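Local coordinates for protein MEM-A1 (Soil metagenome, PDB 6E0S) that is a subclass B3 metallo-beta-lactamase that binds zinc and probably hydrolyses beta-lactam antibiotics, and so may confer resistance to them, at residues A[213-216]-A[217-220]; A[233-237]-A[238-242]. All coordinates share one frame; numbering follows the deposited sequence.

Contact 1: residues A[213-216]-A[217-220]; sequences NALA and DIKK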
ATOM      1  N   ASN A 213      -8.244 -10.823  16.794  1.00 28.67           N
ATOM      2  CA  ASN A 213      -8.888  -9.539  16.556  1.00 27.72           C
ATOM      3  C   ASN A 213      -9.127  -9.256  15.086  1.00 25.77           C
ATOM      4  O   ASN A 213      -9.408  -8.111  14.726  1.00 26.53           O
ATOM      5  CB  ASN A 213      -8.072  -8.424  17.188  1.00 28.34           C
ATOM      6  CG  ASN A 213      -8.148  -8.474  18.716  1.00 32.17           C
ATOM      7  OD1 ASN A 213      -9.114  -9.007  19.296  1.00 34.86           O
ATOM      8  ND2 ASN A 213      -7.111  -7.978  19.368  1.00 31.89           N
ATOM      9  N   ALA A 214      -9.076 -10.277  14.234  1.00 24.09           N
ATOM     10  CA  ALA A 214      -9.117 -10.028  12.799  1.00 23.15           C
ATOM     11  C   ALA A 214     -10.389  -9.287  12.387  1.00 22.46           C
ATOM     12  O   ALA A 214     -10.329  -8.301  11.648  1.00 22.42           O
ATOM     13  CB  ALA A 214      -8.989 -11.355  12.040  1.00 23.39           C
ATOM     14  N   LEU A 215     -11.551  -9.761  12.838  1.00 23.00           N
ATOM     15  CA  LEU A 215     -12.802  -9.117  12.447  1.00 23.48           C
ATOM     16  C   LEU A 215     -12.893  -7.689  12.984  1.00 24.22           C
ATOM     17  O   LEU A 215     -13.248  -6.759  12.249  1.00 22.74           O
ATOM     18  CB  LEU A 215     -13.991  -9.961  12.921  1.00 25.10           C
ATOM     19  CG  LEU A 215     -15.363  -9.401  12.557  1.00 26.29           C
ATOM     20  CD1 LEU A 215     -15.467  -9.230  11.047  1.00 24.54           C
ATOM     21  CD2 LEU A 215     -16.483 -10.315  13.081  1.00 28.82           C
ATOM     22  N   ALA A 216     -12.608  -7.498  14.277  1.00 24.82           N
ATOM     23  CA  ALA A 216     -12.639  -6.154  14.850  1.00 25.67           C
ATOM     24  C   ALA A 216     -11.684  -5.224  14.113  1.00 23.62           C
ATOM     25  O   ALA A 216     -12.026  -4.069  13.808  1.00 22.78           O
ATOM     26  CB  ALA A 216     -12.275  -6.220  16.329  1.00 28.43           C
ATOM     27  N   ASP A 217     -10.481  -5.717  13.826  1.00 22.83           N
ATOM     28  CA  ASP A 217      -9.489  -4.957  13.068  1.00 23.10           C
ATOM     29  C   ASP A 217     -10.017  -4.523  11.706  1.00 23.07           C
ATOM     30  O   ASP A 217      -9.900  -3.353  11.327  1.00 22.71           O
ATOM     31  CB  ASP A 217      -8.236  -5.802  12.842  1.00 24.15           C
ATOM     32  CG  ASP A 217      -7.267  -5.770  13.996  1.00 26.83           C
ATOM     33  OD1 ASP A 217      -7.513  -5.069  15.006  1.00 29.70           O
ATOM     34  OD2 ASP A 217      -6.237  -6.472  13.872  1.00 28.06           O
ATOM     35  N   ILE A 218     -10.516  -5.469  10.911  1.00 22.83           N
ATOM     36  CA  ILE A 218     -10.880  -5.105   9.541  1.00 22.76           C
ATOM     37  C   ILE A 218     -12.047  -4.121   9.527  1.00 22.88           C
ATOM     38  O   ILE A 218     -12.064  -3.190   8.721  1.00 21.52           O
ATOM     39  CB  ILE A 218     -11.155  -6.357   8.685  1.00 24.15           C
ATOM     40  CG1 ILE A 218     -11.017  -6.012   7.205  1.00 24.26           C
ATOM     41  CG2 ILE A 218     -12.538  -6.910   8.901  1.00 25.02           C
ATOM     42  CD1 ILE A 218     -10.611  -7.247   6.379  1.00 24.63           C
ATOM     43  N   LYS A 219     -13.034  -4.302  10.413  1.00 23.33           N
ATOM     44  CA  LYS A 219     -14.136  -3.347  10.491  1.00 24.09           C
ATOM     45  C   LYS A 219     -13.631  -1.980  10.915  1.00 23.24           C
ATOM     46  O   LYS A 219     -14.050  -0.945  10.374  1.00 22.52           O
ATOM     47  CB  LYS A 219     -15.198  -3.836  11.477  1.00 26.70           C
ATOM     48  CG  LYS A 219     -15.961  -5.081  11.035  1.00 28.03           C
ATOM     49  CD  LYS A 219     -16.914  -5.559  12.140  1.00 31.66           C
ATOM     50  CE  LYS A 219     -18.152  -4.679  12.171  1.00 35.97           C
ATOM     51  NZ  LYS A 219     -18.936  -4.872  10.896  1.00 38.95           N
ATOM     52  N   LYS A 220     -12.704  -1.948  11.871  1.00 24.00           N
ATOM     53  CA  LYS A 220     -12.194  -0.646  12.278  1.00 24.59           C
ATOM     54  C   LYS A 220     -11.384   0.013  11.161  1.00 22.88           C
ATOM     55  O   LYS A 220     -11.471   1.233  10.964  1.00 22.84           O
ATOM     56  CB  LYS A 220     -11.354  -0.782  13.543  1.00 27.91           C
ATOM     57  CG  LYS A 220     -10.976   0.568  14.131  1.00 31.91           C
ATOM     58  CD  LYS A 220      -9.929   0.434  15.217  1.00 35.53           C
ATOM     59  CE  LYS A 220      -9.547   1.804  15.785  1.00 38.04           C
ATOM     60  NZ  LYS A 220      -8.084   1.808  16.147  1.00 39.99           N
TER
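D217 folds back over the carbonyl of N213 in the first turn of helix 214-226. Its backbone N donates to N213 O at 2.8 Å, a nearly straight bond (165° at the hydrogen). With chi1 at -84°, the carboxylate carbon lies on the side of the residue's own N and turns back toward the start of the helix. From the backbone outward, CB sits 3.2 Å from N213 O, and CG is 3.3 Å from the same N213 O. The side chain then forks: OD1 stays nearest N213 O, 3.6 Å away, with N213 CB a little farther, while OD2 takes a hydrogen bond involving the hydroxyl of Y211, which holds one end of the carboxylate. A negative group near the helix start may gain a little from the helix dipole.

The three bonds that follow are the ordinary i to i+4 ladder: I218 N to A214 O, K219 N to L215 O and K220 N to A216 O. On another side of the helix, L215 and K219 run alongside each other, pointing the same way. L215 extends CG anti to its backbone N (chi1 -179°), and its CD1 lies 4.1 Å from K219 CD, so aliphatic carbon meets aliphatic carbon before the lysine chain bends at its last two torsions. I218 packs its CG2 branch 3.4 Å from L215 O, and the same methyl makes a loose apolar contact with L215 CD1 at 4.3 Å.

In the fold, this turn begins the helix that crosses from strand 185-192 to strand 232-235 in a beta-alpha-beta unit. L215, I218 and K219 all rest on L275 of helix 263-285, while A214 turns to F203 and Y205 in the preceding loop.

Contact 2: residues A[233-237]-A[238-242]; sequences LISAH and PDAGD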
ATOM      1  N   LEU A 233      -6.917   9.116  -4.054  1.00 18.34           N
ATOM      2  CA  LEU A 233      -6.718   7.766  -3.544  1.00 17.73           C
ATOM      3  C   LEU A 233      -5.844   6.965  -4.498  1.00 18.06           C
ATOM      4  O   LEU A 233      -6.087   6.966  -5.707  1.00 20.70           O
ATOM      5  CB  LEU A 233      -8.079   7.065  -3.381  1.00 17.58           C
ATOM      6  CG  LEU A 233      -8.006   5.544  -3.257  1.00 17.95           C
ATOM      7  CD1 LEU A 233      -7.377   5.163  -1.926  1.00 18.61           C
ATOM      8  CD2 LEU A 233      -9.406   4.880  -3.388  1.00 18.90           C
ATOM      9  N   ILE A 234      -4.855   6.254  -3.952  1.00 16.84           N
ATOM     10  CA  ILE A 234      -4.115   5.225  -4.686  1.00 16.28           C
ATOM     11  C   ILE A 234      -4.140   3.979  -3.821  1.00 17.18           C
ATOM     12  O   ILE A 234      -3.592   3.985  -2.726  1.00 17.66           O
ATOM     13  CB  ILE A 234      -2.672   5.646  -4.976  1.00 17.51           C
ATOM     14  CG1 ILE A 234      -2.664   6.913  -5.821  1.00 20.44           C
ATOM     15  CG2 ILE A 234      -1.927   4.500  -5.684  1.00 16.80           C
ATOM     16  CD1 ILE A 234      -1.289   7.585  -5.886  1.00 23.43           C
ATOM     17  N   SER A 235      -4.805   2.924  -4.276  1.00 18.59           N
ATOM     18  CA  SER A 235      -4.913   1.739  -3.432  1.00 18.16           C
ATOM     19  C   SER A 235      -3.878   0.708  -3.873  1.00 17.30           C
ATOM     20  O   SER A 235      -3.407   0.733  -5.009  1.00 17.93           O
ATOM     21  CB  SER A 235      -6.318   1.139  -3.500  1.00 20.36           C
ATOM     22  OG  SER A 235      -6.669   0.931  -4.852  1.00 20.67           O
ATOM     23  N   ALA A 236      -3.512  -0.184  -2.944  1.00 17.70           N
ATOM     24  CA  ALA A 236      -2.426  -1.133  -3.198  1.00 18.00           C
ATOM     25  C   ALA A 236      -2.654  -1.954  -4.461  1.00 19.53           C
ATOM     26  O   ALA A 236      -1.707  -2.230  -5.214  1.00 18.81           O
ATOM     27  CB  ALA A 236      -2.256  -2.058  -1.992  1.00 18.77           C
ATOM     28  N   HIS A 237      -3.899  -2.403  -4.687  1.00 20.27           N
ATOM     29  CA  HIS A 237      -4.307  -2.847  -6.017  1.00 22.28           C
ATOM     30  C   HIS A 237      -4.954  -1.652  -6.701  1.00 20.94           C
ATOM     31  O   HIS A 237      -6.026  -1.213  -6.258  1.00 21.23           O
ATOM     32  CB  HIS A 237      -5.281  -4.026  -5.938  1.00 23.97           C
ATOM     33  CG  HIS A 237      -4.614  -5.308  -5.559  1.00 26.69           C
ATOM     34  ND1 HIS A 237      -4.041  -6.149  -6.491  1.00 27.88           N
ATOM     35  CD2 HIS A 237      -4.369  -5.866  -4.349  1.00 27.53           C
ATOM     36  CE1 HIS A 237      -3.518  -7.194  -5.876  1.00 28.95           C
ATOM     37  NE2 HIS A 237      -3.687  -7.039  -4.576  1.00 29.25           N
ATOM     38  N   PRO A 238      -4.331  -1.065  -7.722  1.00 21.44           N
ATOM     39  CA  PRO A 238      -4.814   0.243  -8.216  1.00 20.31           C
ATOM     40  C   PRO A 238      -6.225   0.184  -8.780  1.00 21.56           C
ATOM     41  O   PRO A 238      -7.016   1.115  -8.598  1.00 20.97           O
ATOM     42  CB  PRO A 238      -3.774   0.620  -9.287  1.00 20.88           C
ATOM     43  CG  PRO A 238      -3.097  -0.704  -9.687  1.00 19.83           C
ATOM     44  CD  PRO A 238      -3.095  -1.512  -8.399  1.00 20.58           C
ATOM     45  N   ASP A 239      -6.565  -0.922  -9.440  1.00 22.63           N
ATOM     46  CA  ASP A 239      -7.895  -1.109  -9.985  1.00 25.02           C
ATOM     47  C   ASP A 239      -8.953  -1.067  -8.892  1.00 24.06           C
ATOM     48  O   ASP A 239     -10.077  -0.647  -9.152  1.00 23.51           O
ATOM     49  CB  ASP A 239      -7.952  -2.447 -10.732  1.00 30.32           C
ATOM     50  CG  ASP A 239      -7.216  -3.577  -9.982  1.00 36.00           C
ATOM     51  OD1 ASP A 239      -5.976  -3.473  -9.714  1.00 35.28           O
ATOM     52  OD2 ASP A 239      -7.894  -4.585  -9.653  1.00 39.57           O
ATOM     53  N   ALA A 240      -8.605  -1.456  -7.652  1.00 23.31           N
ATOM     54  CA  ALA A 240      -9.633  -1.536  -6.621  1.00 24.26           C
ATOM     55  C   ALA A 240     -10.051  -0.157  -6.118  1.00 22.45           C
ATOM     56  O   ALA A 240     -11.141  -0.021  -5.550  1.00 23.05           O
ATOM     57  CB  ALA A 240      -9.166  -2.414  -5.450  1.00 24.78           C
ATOM     58  N   GLY A 241      -9.240   0.863  -6.336  1.00 22.02           N
ATOM     59  CA  GLY A 241      -9.648   2.232  -6.031  1.00 22.39           C
ATOM     60  C   GLY A 241      -9.862   3.062  -7.291  1.00 22.23           C
ATOM     61  O   GLY A 241      -9.753   4.298  -7.263  1.00 22.14           O
ATOM     62  N   ASP A 242     -10.162   2.379  -8.405  1.00 21.40           N
ATOM     63  CA  ASP A 242     -10.543   3.015  -9.669  1.00 23.56           C
ATOM     64  C   ASP A 242      -9.457   3.925 -10.213  1.00 22.93           C
ATOM     65  O   ASP A 242      -9.760   4.956 -10.832  1.00 24.87           O
ATOM     66  CB  ASP A 242     -11.841   3.831  -9.536  1.00 25.26           C
ATOM     67  CG  ASP A 242     -13.083   2.981  -9.308  1.00 29.37           C
ATOM     68  OD1 ASP A 242     -13.091   1.752  -9.554  1.00 30.52           O
ATOM     69  OD2 ASP A 242     -14.091   3.580  -8.878  1.00 31.10           O
TER
HETATM   70  O   HOH W   1      -6.361   3.237  -6.647  1.00 25.66           O
HETATM   71  O   HOH W   2      -4.938  -5.796  -8.974  1.00 36.26           O
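With chi1 at 53°, S235 holds OG between its own N and carbonyl carbon, directed into the turn at 3.0 Å from G241 N. D239 makes a similar choice (chi1 42°), which brings its carboxylate back toward H237. The S235 hydroxyl donates to H237 O at 2.6 Å. A240 N donates to the same H237 O at 2.9 Å from the opposite face of the carbonyl plane, so this oxygen is gripped from both sides as the chain turns into the short 3-10 segment 238-240. Farther back along the strand, L233 CD2 packs on G241 CA at 3.7 Å, and a water accepts from S235 N and donates to P238 O.

Beside the H237 ring a second water joins the side chains: it lies 2.7 Å from H237 ND1 and donates to D239 OD1 at 2.6 Å. H96 and W24 meet the ring edge-to-face. A zinc ion lies about 3 Å from the H237 side chain, consistent with the zinc-binding histidine of B3 relatives. The water and D239 probably form a second shell and, with a weak bond between ND1 and G44 O, may help fix the ring's rotation, which probably leaves NE2 to the metal.

Contact 1 comes first along the chain, at the start of helix 214-226; contact 2 opens once that helix has led into strand 232-235, an outermost strand of the five-stranded sheet. Their centres are 21 Å apart, and their nearest atoms, about 12 Å apart, do not touch. Helix 263-285 is the element they share: contact 1 leans on it through L275, and contact 2 through A263, C264 and Y267, near the disulfide C230-C264. One therefore starts the crossover helix on the flank of the domain, while the other carries the chain from its strand to H237 beside a zinc ion, in the same active-site region as the H91, H93 and H169 metal site.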